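Alpha-1,2-mannosidase (Bacteroides thetaiotaomicron, PDB 2WW2) is a calcium-dependent glycoside hydrolase of family GH92 that cleaves alpha-mannosidic linkages, probably alpha-1,2, with inversion of anomeric configuration. Local coordinates at residues 118-123 and 136-141; 59-64 and 81-86; 87-92 and 216-221; 188-193 and 222-227; 129-134 and 231-236. All blocks are in the same frame, centred on the assembly; numbering follows the deposited sequence. Where two conformers were deposited one is given.

Contact 1 of 5, residues 118-123 and 136-141; sequences NGLQTS and SFPEKE
Gln121 and Ser136 pair across the open end of a beta-hairpin, formed by strands 121-126 and 130-136 of the N-terminal domain. They are an antiparallel hydrogen-bonded pair: Gln121 N gives to Ser136 O at 3.0 Å, and Ser136 N returns a bond to Gln121 O at 2.8 Å. Ser136 O also receives the CA-H of Leu120, with CA and O 3.5 Å apart, which carries the contact one residue beyond the bonded pair, away from the hairpin turn. The Gln121 chain bends at chi2 (-86°); its OE1 lies 3.7 Å from Ser136 CB, and NE2 bonds to Ser113 OG of strand 111-116 and to Glu134 OE2.

A second polar feature lies within residues 118-123. Asn118 OD1 accepts from Leu120 N at 3.0 Å, closing an Asx turn. Gly119, at phi 95°, occupies the middle of this turn, where a CB would be jammed against the carbonyl oxygen of Asn118.

The apolar contacts gather around Leu120. Its CG is anti to the backbone N (chi1 -177°), and its side chain runs beside that of Phe137, both pointing the same way. CD1 of Leu120 approaches the ring obliquely, 3.7 Å from Phe137 CD1. Nearer the backbone, Leu120 CB packs on Pro138 CD at 3.8 Å. Pro84 and Ala86 of strand 80-86 also touch Leu120, joining the hairpin end to that strand.

Pro138 begins a type II turn that runs to Glu141 and leads toward strand 143-148. Its ring rests against the Asx turn, with CG 3.7 Å from Asn118 O and CD close to Leu120 CA.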
# COMPACT_ATOMS: atom_id res chain seq x y z
N ASN A 118 9.48 43.03 15.17
CA ASN A 118 9.98 44.39 15.41
C ASN A 118 9.20 45.11 16.52
O ASN A 118 9.45 46.28 16.82
CB ASN A 118 9.96 45.24 14.12
CG ASN A 118 8.56 45.40 13.55
OD1 ASN A 118 7.58 45.10 14.22
ND2 ASN A 118 8.46 45.87 12.30
N GLY A 119 8.25 44.41 17.12
CA GLY A 119 7.51 44.95 18.26
C GLY A 119 6.19 45.62 17.90
O GLY A 119 5.42 45.98 18.79
N LEU A 120 5.90 45.76 16.61
CA LEU A 120 4.62 46.36 16.24
C LEU A 120 3.51 45.39 16.60
O LEU A 120 3.57 44.21 16.24
CB LEU A 120 4.58 46.68 14.74
CG LEU A 120 3.31 47.39 14.23
CD1 LEU A 120 3.65 48.31 13.02
CD2 LEU A 120 2.16 46.42 13.88
N GLN A 121 2.49 45.86 17.32
CA GLN A 121 1.38 44.99 17.67
C GLN A 121 0.13 45.48 16.98
O GLN A 121 -0.08 46.69 16.85
CB GLN A 121 1.17 44.94 19.19
CG GLN A 121 -0.01 44.02 19.64
CD GLN A 121 -1.35 44.72 19.63
OE1 GLN A 121 -1.43 45.94 19.74
NE2 GLN A 121 -2.42 43.95 19.52
N THR A 122 -0.71 44.56 16.52
CA THR A 122 -1.99 44.95 15.95
C THR A 122 -3.05 43.89 16.24
O THR A 122 -2.72 42.71 16.38
CB THR A 122 -1.88 45.22 14.42
OG1 THR A 122 -3.12 45.72 13.93
CG2 THR A 122 -1.53 43.97 13.67
N SER A 123 -4.29 44.33 16.42
CA SER A 123 -5.39 43.37 16.42
C SER A 123 -6.59 43.93 15.67
O SER A 123 -6.71 45.15 15.44
CB SER A 123 -5.76 42.90 17.83
OG SER A 123 -6.58 43.83 18.52
N SER A 136 -0.35 49.28 17.77
CA SER A 136 0.64 49.84 18.68
C SER A 136 2.00 49.89 17.97
O SER A 136 2.62 48.84 17.73
CB SER A 136 0.72 48.97 19.93
OG SER A 136 1.61 49.52 20.88
N PHE A 137 2.47 51.08 17.61
CA PHE A 137 3.73 51.20 16.84
C PHE A 137 4.94 51.18 17.77
O PHE A 137 4.87 51.74 18.85
CB PHE A 137 3.75 52.53 16.05
CG PHE A 137 2.82 52.57 14.86
CD1 PHE A 137 3.16 51.94 13.67
CD2 PHE A 137 1.62 53.24 14.93
CE1 PHE A 137 2.33 51.99 12.58
CE2 PHE A 137 0.77 53.30 13.85
CZ PHE A 137 1.12 52.66 12.67
N PRO A 138 6.06 50.58 17.35
CA PRO A 138 7.27 50.67 18.19
C PRO A 138 7.74 52.11 18.27
O PRO A 138 7.71 52.82 17.27
CB PRO A 138 8.31 49.82 17.45
CG PRO A 138 7.71 49.44 16.13
CD PRO A 138 6.24 49.74 16.15
N GLU A 139 8.18 52.54 19.44
CA GLU A 139 8.58 53.92 19.60
C GLU A 139 9.77 54.24 18.70
O GLU A 139 10.58 53.38 18.39
CB GLU A 139 8.90 54.23 21.08
N LYS A 140 9.84 55.49 18.25
CA LYS A 140 11.01 55.96 17.50
C LYS A 140 11.27 55.25 16.16
O LYS A 140 12.40 55.22 15.68
CB LYS A 140 12.27 55.92 18.39
N GLU A 141 10.23 54.67 15.56
CA GLU A 141 10.33 54.15 14.21
C GLU A 141 9.24 54.82 13.39
O GLU A 141 8.19 55.16 13.94
CB GLU A 141 10.07 52.62 14.18
CG GLU A 141 11.10 51.73 14.87
CD GLU A 141 12.51 51.92 14.35
OE1 GLU A 141 12.68 52.18 13.14
OE2 GLU A 141 13.45 51.80 15.16

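Contact 2 of 5, residues 59-64 and 81-86; sequences SLMRGF and SIMPLA
Ile82 O is met twice by Phe64: the backbone N of Phe64 donates to it at 2.9 Å, and the ring edge of Phe64 comes up in plane, with CD2 3.3 Å from the same oxygen. The return bond runs from Ile82 N to Phe64 O, also 2.9 Å, and Ser81 CA adds a CA-H contact to Phe64 O. These bonds join strands 60-67 and 80-86 as antiparallel neighbours at Phe64 and Ile82 in the beta-sandwich of the N-terminal domain.

Beyond this pair the segments splay, their directions 117° apart; Arg62 and Gly63 form a classic beta bulge opposite Gln44 of strand 40-44. Met83 fills the angle between the segments. Its CG is anti to the backbone N (chi1 -176°) and lies 3.4 Å from Arg62 O, whose polar partner is Arg96 NE. After the bend at chi2 the sulfur sits 3.6 Å from Gly63 CA and 3.8 Å from Phe64 CE2, an oblique Met-aromatic contact, while CE reaches Met61 O. Pro84 CD touches the same CE2 corner, the two side chains crossing at about a right angle. An alanine in place of Met83 would probably open a gap beside Gly63 CA and Met61 O and leave the Phe64 ring without its sulfur contact.

Beyond the single bonded pair the strands are thus held by sulfur and apolar packing, which is less directional than the backbone bonds.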
# COMPACT_ATOMS: atom_id res chain seq x y z
N SER A 59 6.31 32.42 7.90
CA SER A 59 6.54 33.28 9.06
C SER A 59 6.64 34.76 8.71
O SER A 59 7.13 35.57 9.52
CB SER A 59 7.84 32.82 9.76
OG SER A 59 8.95 32.96 8.86
N LEU A 60 6.18 35.13 7.52
CA LEU A 60 6.25 36.51 7.04
C LEU A 60 4.84 36.96 6.68
O LEU A 60 4.17 36.32 5.88
CB LEU A 60 7.15 36.62 5.82
CG LEU A 60 8.63 36.21 6.02
CD1 LEU A 60 9.37 36.19 4.67
CD2 LEU A 60 9.31 37.17 6.98
N MET A 61 4.40 38.05 7.29
CA MET A 61 3.05 38.54 7.04
C MET A 61 3.05 39.66 6.01
O MET A 61 3.95 40.49 5.99
CB MET A 61 2.41 39.04 8.33
CG MET A 61 0.93 39.28 8.17
SD MET A 61 0.01 37.78 8.40
CE MET A 61 0.27 37.44 10.16
N ARG A 62 2.05 39.67 5.13
CA ARG A 62 1.95 40.70 4.08
C ARG A 62 0.78 41.67 4.27
O ARG A 62 0.80 42.79 3.75
CB ARG A 62 1.76 40.09 2.69
CG ARG A 62 2.79 39.05 2.33
CD ARG A 62 2.63 38.65 0.87
NE ARG A 62 3.34 37.40 0.64
CZ ARG A 62 4.31 37.24 -0.25
NH1 ARG A 62 4.70 38.26 -1.02
NH2 ARG A 62 4.88 36.06 -0.37
N GLY A 63 -0.26 41.23 4.96
CA GLY A 63 -1.41 42.11 5.15
C GLY A 63 -2.54 41.47 5.94
O GLY A 63 -2.46 40.29 6.31
N PHE A 64 -3.59 42.26 6.17
CA PHE A 64 -4.82 41.76 6.77
C PHE A 64 -5.92 41.99 5.76
O PHE A 64 -6.24 43.12 5.44
CB PHE A 64 -5.09 42.44 8.11
CG PHE A 64 -3.99 42.20 9.09
CD1 PHE A 64 -4.02 41.10 9.94
CD2 PHE A 64 -2.88 43.05 9.13
CE1 PHE A 64 -2.98 40.86 10.84
CE2 PHE A 64 -1.84 42.83 10.01
CZ PHE A 64 -1.88 41.73 10.87
N SER A 81 -6.57 44.78 1.35
CA SER A 81 -5.88 44.50 2.62
C SER A 81 -5.40 45.78 3.26
O SER A 81 -5.25 46.81 2.61
CB SER A 81 -4.70 43.53 2.46
OG SER A 81 -3.63 44.14 1.74
N ILE A 82 -5.12 45.68 4.55
CA ILE A 82 -4.58 46.78 5.32
C ILE A 82 -3.35 46.21 6.04
O ILE A 82 -3.41 45.10 6.55
CB ILE A 82 -5.62 47.24 6.37
CG1 ILE A 82 -6.79 47.97 5.70
CG2 ILE A 82 -4.98 48.11 7.43
CD1 ILE A 82 -8.00 48.13 6.63
N MET A 83 -2.24 46.94 6.04
CA MET A 83 -1.01 46.44 6.65
C MET A 83 -0.28 47.56 7.38
O MET A 83 0.27 48.46 6.76
CB MET A 83 -0.09 45.81 5.58
CG MET A 83 1.16 45.19 6.19
SD MET A 83 0.75 43.89 7.40
CE MET A 83 2.40 43.28 7.72
N PRO A 84 -0.28 47.51 8.71
CA PRO A 84 0.55 48.48 9.42
C PRO A 84 2.03 48.09 9.31
O PRO A 84 2.35 46.90 9.24
CB PRO A 84 0.04 48.40 10.86
CG PRO A 84 -0.57 47.04 10.98
CD PRO A 84 -1.05 46.64 9.61
N LEU A 85 2.92 49.08 9.26
CA LEU A 85 4.35 48.82 9.11
C LEU A 85 5.14 49.76 10.02
O LEU A 85 4.77 50.92 10.18
CB LEU A 85 4.81 49.06 7.67
CG LEU A 85 4.31 48.13 6.55
CD1 LEU A 85 4.77 48.69 5.21
CD2 LEU A 85 4.81 46.66 6.74
N ALA A 86 6.23 49.27 10.59
CA ALA A 86 7.12 50.12 11.34
C ALA A 86 8.43 50.18 10.58
O ALA A 86 8.89 49.17 10.03
CB ALA A 86 7.36 49.55 12.74

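Contact 3 of 5, residues 87-92 and 216-221; sequences GELKMS and CAYLKF
Leu89 and Tyr218 make the close part of this contact. CD2 of Leu89 stands over one face of the tyrosine ring, 3.8 Å from its centroid and displaced toward the rim at CD2, a CH-pi contact in which the two side chains cross at about a right angle. CD1 of the same leucine meets Tyr218 CB at 3.7 Å.

Strand 216-221 lies between strands 143-148 and 194-198 in the beta-sandwich domain, and the loop 87-92 passes over the face bearing Cys216 and Tyr218. Met91 curls down onto that face through bends at chi2 and chi3 (-55° and -67°), which bring SD and CE back onto the strand. Its SD is 3.9 Å from Tyr218 CB and oblique to the ring, a Met-aromatic contact, while CE lies 3.8 Å from Cys216 CB. Replacing Tyr218 by an alanine would probably leave Leu89 CD2 without the ring face beneath it and His205 ND1 without its hydroxyl partner.

At the Cys216 end SG lies 3.7 Å from Met91 O, an oxygen hydrogen-bonded to Arg96 NH1. The loose side faces solvent, where Glu88 and Lys90 alternate with the two packing residues and are exposed.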
# COMPACT_ATOMS: atom_id res chain seq x y z
N GLY A 87 9.03 51.37 10.54
CA GLY A 87 10.35 51.52 9.95
C GLY A 87 10.30 51.81 8.48
O GLY A 87 10.06 52.93 8.07
N GLU A 88 10.52 50.79 7.66
CA GLU A 88 10.63 50.99 6.22
C GLU A 88 9.31 50.78 5.48
O GLU A 88 8.64 49.78 5.67
CB GLU A 88 11.72 50.07 5.65
CG GLU A 88 13.14 50.58 5.89
N LEU A 89 8.94 51.73 4.64
CA LEU A 89 7.73 51.64 3.86
C LEU A 89 7.93 50.65 2.71
O LEU A 89 8.93 50.73 2.02
CB LEU A 89 7.38 53.00 3.26
CG LEU A 89 6.16 53.06 2.33
CD1 LEU A 89 4.89 52.66 3.08
CD2 LEU A 89 6.03 54.46 1.72
N LYS A 90 6.99 49.74 2.52
CA LYS A 90 7.01 48.85 1.35
C LYS A 90 5.60 48.81 0.79
O LYS A 90 4.67 48.61 1.56
CB LYS A 90 7.42 47.43 1.76
CG LYS A 90 8.85 47.34 2.32
CD LYS A 90 9.87 47.64 1.23
CE LYS A 90 11.30 47.51 1.76
NZ LYS A 90 12.28 47.78 0.68
N MET A 91 5.43 49.03 -0.52
CA MET A 91 4.09 49.15 -1.09
C MET A 91 3.54 47.83 -1.63
O MET A 91 2.46 47.41 -1.24
CB MET A 91 4.04 50.20 -2.23
CG MET A 91 4.50 51.60 -1.80
SD MET A 91 3.56 52.20 -0.38
CE MET A 91 1.94 52.40 -1.10
N SER A 92 4.28 47.22 -2.54
CA SER A 92 3.80 46.02 -3.24
C SER A 92 3.68 44.82 -2.31
O SER A 92 4.51 44.62 -1.41
CB SER A 92 4.73 45.67 -4.40
OG SER A 92 4.34 44.43 -4.99
N CYS A 216 -2.07 50.71 -4.52
CA CYS A 216 -1.90 50.76 -3.08
C CYS A 216 -1.80 52.23 -2.65
O CYS A 216 -1.60 53.14 -3.48
CB CYS A 216 -0.63 50.01 -2.64
SG CYS A 216 -0.57 48.23 -3.12
N ALA A 217 -1.94 52.47 -1.35
CA ALA A 217 -1.78 53.82 -0.83
C ALA A 217 -1.11 53.67 0.50
O ALA A 217 -1.27 52.63 1.17
CB ALA A 217 -3.12 54.50 -0.65
N TYR A 218 -0.34 54.67 0.90
CA TYR A 218 0.23 54.67 2.24
C TYR A 218 -0.16 55.92 2.99
O TYR A 218 -0.40 56.97 2.39
CB TYR A 218 1.76 54.50 2.21
CG TYR A 218 2.52 55.78 1.97
CD1 TYR A 218 2.81 56.65 3.04
CD2 TYR A 218 2.96 56.13 0.70
CE1 TYR A 218 3.52 57.82 2.83
CE2 TYR A 218 3.66 57.31 0.49
CZ TYR A 218 3.94 58.14 1.56
OH TYR A 218 4.64 59.30 1.36
N LEU A 219 -0.23 55.78 4.30
CA LEU A 219 -0.47 56.86 5.22
C LEU A 219 0.61 56.75 6.27
O LEU A 219 0.94 55.65 6.71
CB LEU A 219 -1.83 56.67 5.89
CG LEU A 219 -2.98 56.72 4.89
CD1 LEU A 219 -3.39 55.29 4.50
CD2 LEU A 219 -4.13 57.47 5.49
N LYS A 220 1.19 57.89 6.65
CA LYS A 220 2.22 57.93 7.68
C LYS A 220 1.68 58.69 8.90
O LYS A 220 1.01 59.72 8.75
CB LYS A 220 3.47 58.64 7.14
CG LYS A 220 4.68 58.61 8.06
CD LYS A 220 5.85 59.32 7.35
CE LYS A 220 7.19 58.93 7.93
NZ LYS A 220 7.36 59.46 9.32
N PHE A 221 1.96 58.18 10.11
CA PHE A 221 1.40 58.77 11.33
C PHE A 221 2.47 59.26 12.30
O PHE A 221 3.66 59.06 12.09
CB PHE A 221 0.46 57.77 12.03
CG PHE A 221 -0.67 57.32 11.16
CD1 PHE A 221 -1.84 58.07 11.09
CD2 PHE A 221 -0.55 56.20 10.36
CE1 PHE A 221 -2.88 57.67 10.26
CE2 PHE A 221 -1.57 55.79 9.53
CZ PHE A 221 -2.74 56.51 9.48

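Contact 4 of 5, residues 188-193 and 222-227; sequences FSHPVI and DVPAGE
His190 and Glu227 supply the direct hydrogen bond of this contact. The bond from His190 NE2 to Glu227 OE1, 2.8 Å long, is practically straight at 179°, with the oxygen in the plane of the imidazole and met nearly along its C-O axis. The glutamate chain is extended beyond CG (chi2 -170°), carrying its carboxylate out to the imidazole, and the carboxylate plane is turned 52° from the ring. At the other ring nitrogen, ND1 shares a hydrogen bond with Ser189 OG, 2.8 Å away, and that hydroxyl is bonded to Thr230 N. Partners at both nitrogens would fix the rotation of the ring.

A water makes the other polar link, giving to Pro191 O at 2.6 Å and accepting from Asp222 N at 2.8 Å.

The segments belong to two loops at the edge of the beta-sandwich, joining strands 182-188 to 194-198 and 216-221 to 229-236. The second closes as a type II turn from Pro224 to Glu227, which brings the glutamate back to the histidine.

Val223 CG1 lies over one face of the His190 ring, 4.2 Å from the centroid, in a CH-pi contact, while Pro224 CD approaches CD2 obliquely. Ile193 CG1 meets Asp222 CB at 4.0 Å.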
# COMPACT_ATOMS: atom_id res chain seq x y z
N PHE A 188 -9.06 56.74 10.09
CA PHE A 188 -7.95 56.60 11.03
C PHE A 188 -8.15 57.58 12.18
O PHE A 188 -8.64 58.71 11.98
CB PHE A 188 -6.61 56.85 10.31
CG PHE A 188 -6.34 55.87 9.18
CD1 PHE A 188 -5.57 54.74 9.40
CD2 PHE A 188 -6.89 56.07 7.93
CE1 PHE A 188 -5.34 53.82 8.37
CE2 PHE A 188 -6.66 55.16 6.90
CZ PHE A 188 -5.88 54.04 7.11
N SER A 189 -7.77 57.17 13.38
CA SER A 189 -8.02 57.98 14.56
C SER A 189 -7.06 59.16 14.68
O SER A 189 -7.37 60.14 15.37
CB SER A 189 -7.92 57.10 15.81
OG SER A 189 -6.63 56.51 15.91
N HIS A 190 -5.90 59.08 14.04
CA HIS A 190 -4.86 60.08 14.24
C HIS A 190 -4.54 60.79 12.93
O HIS A 190 -4.81 60.26 11.85
CB HIS A 190 -3.60 59.40 14.80
CG HIS A 190 -3.69 59.11 16.27
ND1 HIS A 190 -4.42 58.06 16.78
CD2 HIS A 190 -3.11 59.72 17.33
CE1 HIS A 190 -4.32 58.05 18.10
NE2 HIS A 190 -3.52 59.05 18.46
N PRO A 191 -3.98 62.01 13.02
CA PRO A 191 -3.65 62.80 11.83
C PRO A 191 -2.72 62.07 10.88
O PRO A 191 -1.75 61.43 11.31
CB PRO A 191 -2.90 64.00 12.41
CG PRO A 191 -3.40 64.13 13.82
CD PRO A 191 -3.70 62.74 14.28
N VAL A 192 -3.02 62.21 9.59
CA VAL A 192 -2.22 61.65 8.53
C VAL A 192 -1.15 62.67 8.16
O VAL A 192 -1.45 63.68 7.53
CB VAL A 192 -3.09 61.34 7.31
CG1 VAL A 192 -2.24 60.85 6.13
CG2 VAL A 192 -4.17 60.31 7.67
N ILE A 193 0.09 62.42 8.55
CA ILE A 193 1.18 63.37 8.37
C ILE A 193 1.72 63.39 6.94
O ILE A 193 1.97 64.47 6.39
CB ILE A 193 2.35 63.05 9.32
CG1 ILE A 193 1.82 62.93 10.75
CG2 ILE A 193 3.44 64.13 9.23
CD1 ILE A 193 0.96 64.09 11.20
N ASP A 222 2.01 59.92 13.35
CA ASP A 222 2.90 60.35 14.43
C ASP A 222 2.16 60.14 15.74
O ASP A 222 2.00 61.08 16.53
CB ASP A 222 3.28 61.82 14.26
CG ASP A 222 4.41 62.21 15.17
OD1 ASP A 222 5.11 61.31 15.68
OD2 ASP A 222 4.61 63.42 15.38
N VAL A 223 1.69 58.92 15.95
CA VAL A 223 0.98 58.57 17.17
C VAL A 223 1.91 58.75 18.36
O VAL A 223 3.03 58.23 18.36
CB VAL A 223 0.50 57.10 17.13
CG1 VAL A 223 -0.28 56.77 18.42
CG2 VAL A 223 -0.37 56.84 15.88
N PRO A 224 1.47 59.48 19.40
CA PRO A 224 2.38 59.66 20.54
C PRO A 224 2.61 58.38 21.33
O PRO A 224 1.74 57.50 21.37
CB PRO A 224 1.68 60.73 21.42
CG PRO A 224 0.50 61.26 20.60
CD PRO A 224 0.19 60.20 19.56
N ALA A 225 3.77 58.25 21.96
CA ALA A 225 4.02 57.09 22.81
C ALA A 225 2.87 56.86 23.79
O ALA A 225 2.32 57.82 24.34
CB ALA A 225 5.34 57.26 23.56
N GLY A 226 2.50 55.61 24.01
CA GLY A 226 1.41 55.30 24.92
C GLY A 226 0.05 55.26 24.24
O GLY A 226 -0.91 54.74 24.81
N GLU A 227 -0.06 55.83 23.04
CA GLU A 227 -1.34 55.84 22.33
C GLU A 227 -1.37 54.77 21.24
O GLU A 227 -0.34 54.27 20.83
CB GLU A 227 -1.65 57.23 21.74
CG GLU A 227 -1.83 58.32 22.81
CD GLU A 227 -2.36 59.63 22.22
OE1 GLU A 227 -2.77 59.67 21.04
OE2 GLU A 227 -2.37 60.63 22.96
O HOH W 1 -0.62 60.95 13.64

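Contact 5 of 5, residues 129-134 and 231-236; sequences RGAVFE and IRTASS
Ala131 and Thr233 exchange two backbone bonds, Ala131 N to Thr233 O at 2.8 Å and Thr233 N to Ala131 O at 3.0 Å. Two residues on, Phe133 N gives to Ile231 O at 2.8 Å and Ile231 N to Phe133 O at 3.1 Å. The non-hydrogen-bonded pair Val132-Arg232 lies between these two, and Gly130-Ala234 follows beyond Ala131-Thr233. The backbones are closest at the latter pair, their CA atoms 3.9 Å apart, and a CB on Gly130 would clash with Thr233 O. At the far end the bond from Ser235 N to Arg129 O is weak, at 3.4 Å.

Side chains form the next shell. Phe133, its CG anti to the carbonyl carbon (chi1 -71°), packs CB on Ile231 CB at 3.9 Å, and Thr233 CG2 rests against Ala131 CB and toward the edge of the Phe133 ring. On the reverse face, Val132 CG2 lies 4.2 Å from Arg232 CG, the two side chains side by side and pointing the same way.

This is the antiparallel pairing of strands 130-136 and 229-236, at 165° between their directions, inside the beta-sandwich of the N-terminal domain. The face with Phe133, Ile231 and Thr233 looks onto Phe80 and Ile82 of strand 80-86, while the face with Val132 and Arg232 is met by helices 240-250 and 256-271.

Farther out, acidic side chains of adjoining elements position the arginines. Arg232 NH1 pairs with Glu187 OE1 on strand 182-188, while its NE gives to Ala254 O. Arg129 NH1 pairs with Glu250 OE2 of helix 240-250.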
# COMPACT_ATOMS: atom_id res chain seq x y z
N ARG A 129 -20.11 43.42 8.38
CA ARG A 129 -19.64 44.07 7.17
C ARG A 129 -18.43 44.98 7.38
O ARG A 129 -17.85 45.47 6.42
CB ARG A 129 -20.81 44.83 6.52
CG ARG A 129 -21.97 43.88 6.18
CD ARG A 129 -23.23 44.63 5.65
NE ARG A 129 -24.33 43.67 5.56
CZ ARG A 129 -25.05 43.29 6.61
NH1 ARG A 129 -24.79 43.79 7.82
NH2 ARG A 129 -26.02 42.40 6.45
N GLY A 130 -18.00 45.17 8.62
CA GLY A 130 -16.85 46.04 8.85
C GLY A 130 -15.84 45.43 9.79
O GLY A 130 -15.99 44.27 10.20
N ALA A 131 -14.80 46.20 10.12
CA ALA A 131 -13.77 45.74 11.07
C ALA A 131 -13.16 46.94 11.77
O ALA A 131 -13.20 48.05 11.25
CB ALA A 131 -12.66 44.95 10.34
N VAL A 132 -12.55 46.72 12.92
CA VAL A 132 -11.81 47.78 13.58
C VAL A 132 -10.47 47.19 14.00
O VAL A 132 -10.44 46.06 14.46
CB VAL A 132 -12.58 48.36 14.79
CG1 VAL A 132 -11.74 49.39 15.54
CG2 VAL A 132 -13.91 49.01 14.33
N PHE A 133 -9.39 47.94 13.76
CA PHE A 133 -8.03 47.55 14.13
C PHE A 133 -7.56 48.44 15.28
O PHE A 133 -7.97 49.61 15.37
CB PHE A 133 -7.03 47.83 12.99
CG PHE A 133 -7.16 46.93 11.78
CD1 PHE A 133 -6.13 46.04 11.44
CD2 PHE A 133 -8.29 46.98 10.98
CE1 PHE A 133 -6.24 45.22 10.32
CE2 PHE A 133 -8.40 46.14 9.85
CZ PHE A 133 -7.38 45.27 9.52
N GLU A 134 -6.65 47.93 16.11
CA GLU A 134 -5.81 48.79 16.94
C GLU A 134 -4.40 48.54 16.44
O GLU A 134 -4.08 47.43 16.02
CB GLU A 134 -5.91 48.40 18.42
CG GLU A 134 -5.24 47.01 18.67
CD GLU A 134 -5.34 46.49 20.11
OE1 GLU A 134 -5.42 47.32 21.06
OE2 GLU A 134 -5.34 45.24 20.27
N ILE A 231 -8.19 51.94 13.39
CA ILE A 231 -8.60 52.00 11.99
C ILE A 231 -9.98 51.38 11.94
O ILE A 231 -10.17 50.26 12.41
CB ILE A 231 -7.70 51.15 11.07
CG1 ILE A 231 -6.22 51.45 11.33
CG2 ILE A 231 -8.04 51.41 9.57
CD1 ILE A 231 -5.25 50.58 10.49
N ARG A 232 -10.94 52.11 11.36
CA ARG A 232 -12.31 51.61 11.25
C ARG A 232 -12.58 51.45 9.78
O ARG A 232 -12.24 52.34 9.01
CB ARG A 232 -13.31 52.62 11.82
CG ARG A 232 -13.07 52.94 13.28
CD ARG A 232 -14.01 54.06 13.81
NE ARG A 232 -13.56 54.39 15.16
CZ ARG A 232 -12.84 55.47 15.45
NH1 ARG A 232 -12.55 56.35 14.50
NH2 ARG A 232 -12.43 55.66 16.69
N THR A 233 -13.20 50.34 9.39
CA THR A 233 -13.43 50.09 7.97
C THR A 233 -14.74 49.31 7.72
O THR A 233 -15.20 48.55 8.57
CB THR A 233 -12.19 49.37 7.35
OG1 THR A 233 -12.33 49.29 5.93
CG2 THR A 233 -12.00 47.97 7.91
N ALA A 234 -15.37 49.56 6.57
CA ALA A 234 -16.50 48.76 6.14
C ALA A 234 -16.55 48.81 4.62
O ALA A 234 -15.92 49.66 4.00
CB ALA A 234 -17.82 49.27 6.73
N SER A 235 -17.28 47.87 4.03
CA SER A 235 -17.40 47.82 2.58
C SER A 235 -18.83 47.47 2.19
O SER A 235 -19.65 47.06 3.02
CB SER A 235 -16.42 46.80 1.98
OG SER A 235 -16.87 45.47 2.19
N SER A 236 -19.11 47.62 0.90
CA SER A 236 -20.43 47.31 0.36
C SER A 236 -20.25 46.78 -1.06
O SER A 236 -19.30 47.18 -1.76
CB SER A 236 -21.31 48.57 0.31
OG SER A 236 -22.55 48.30 -0.31

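Contacts 2, 3 and 5 are buried, whereas contacts 1 and 4 lie at the surface, where strands end in loops. Contacts 1 and 5 share strand 130-136, whose two edges pair with strands 121-126 and 229-236; Glu134 O and OE2 reach Thr122 OG1 and Ser123 OG between them. Contact 5 faces contact 2 across an apolar layer, Ile82 CD1 touching the Phe133 ring. Contacts 3 and 4 meet where the ring of Phe221 packs on Phe188. Backbone pairing dominates contact 5 and is limited to one bonded residue pair in each of contacts 1 and 2, contact 3 depends on sulfur and aromatic packing, and contact 4 on a histidine-carboxylate bond and a water.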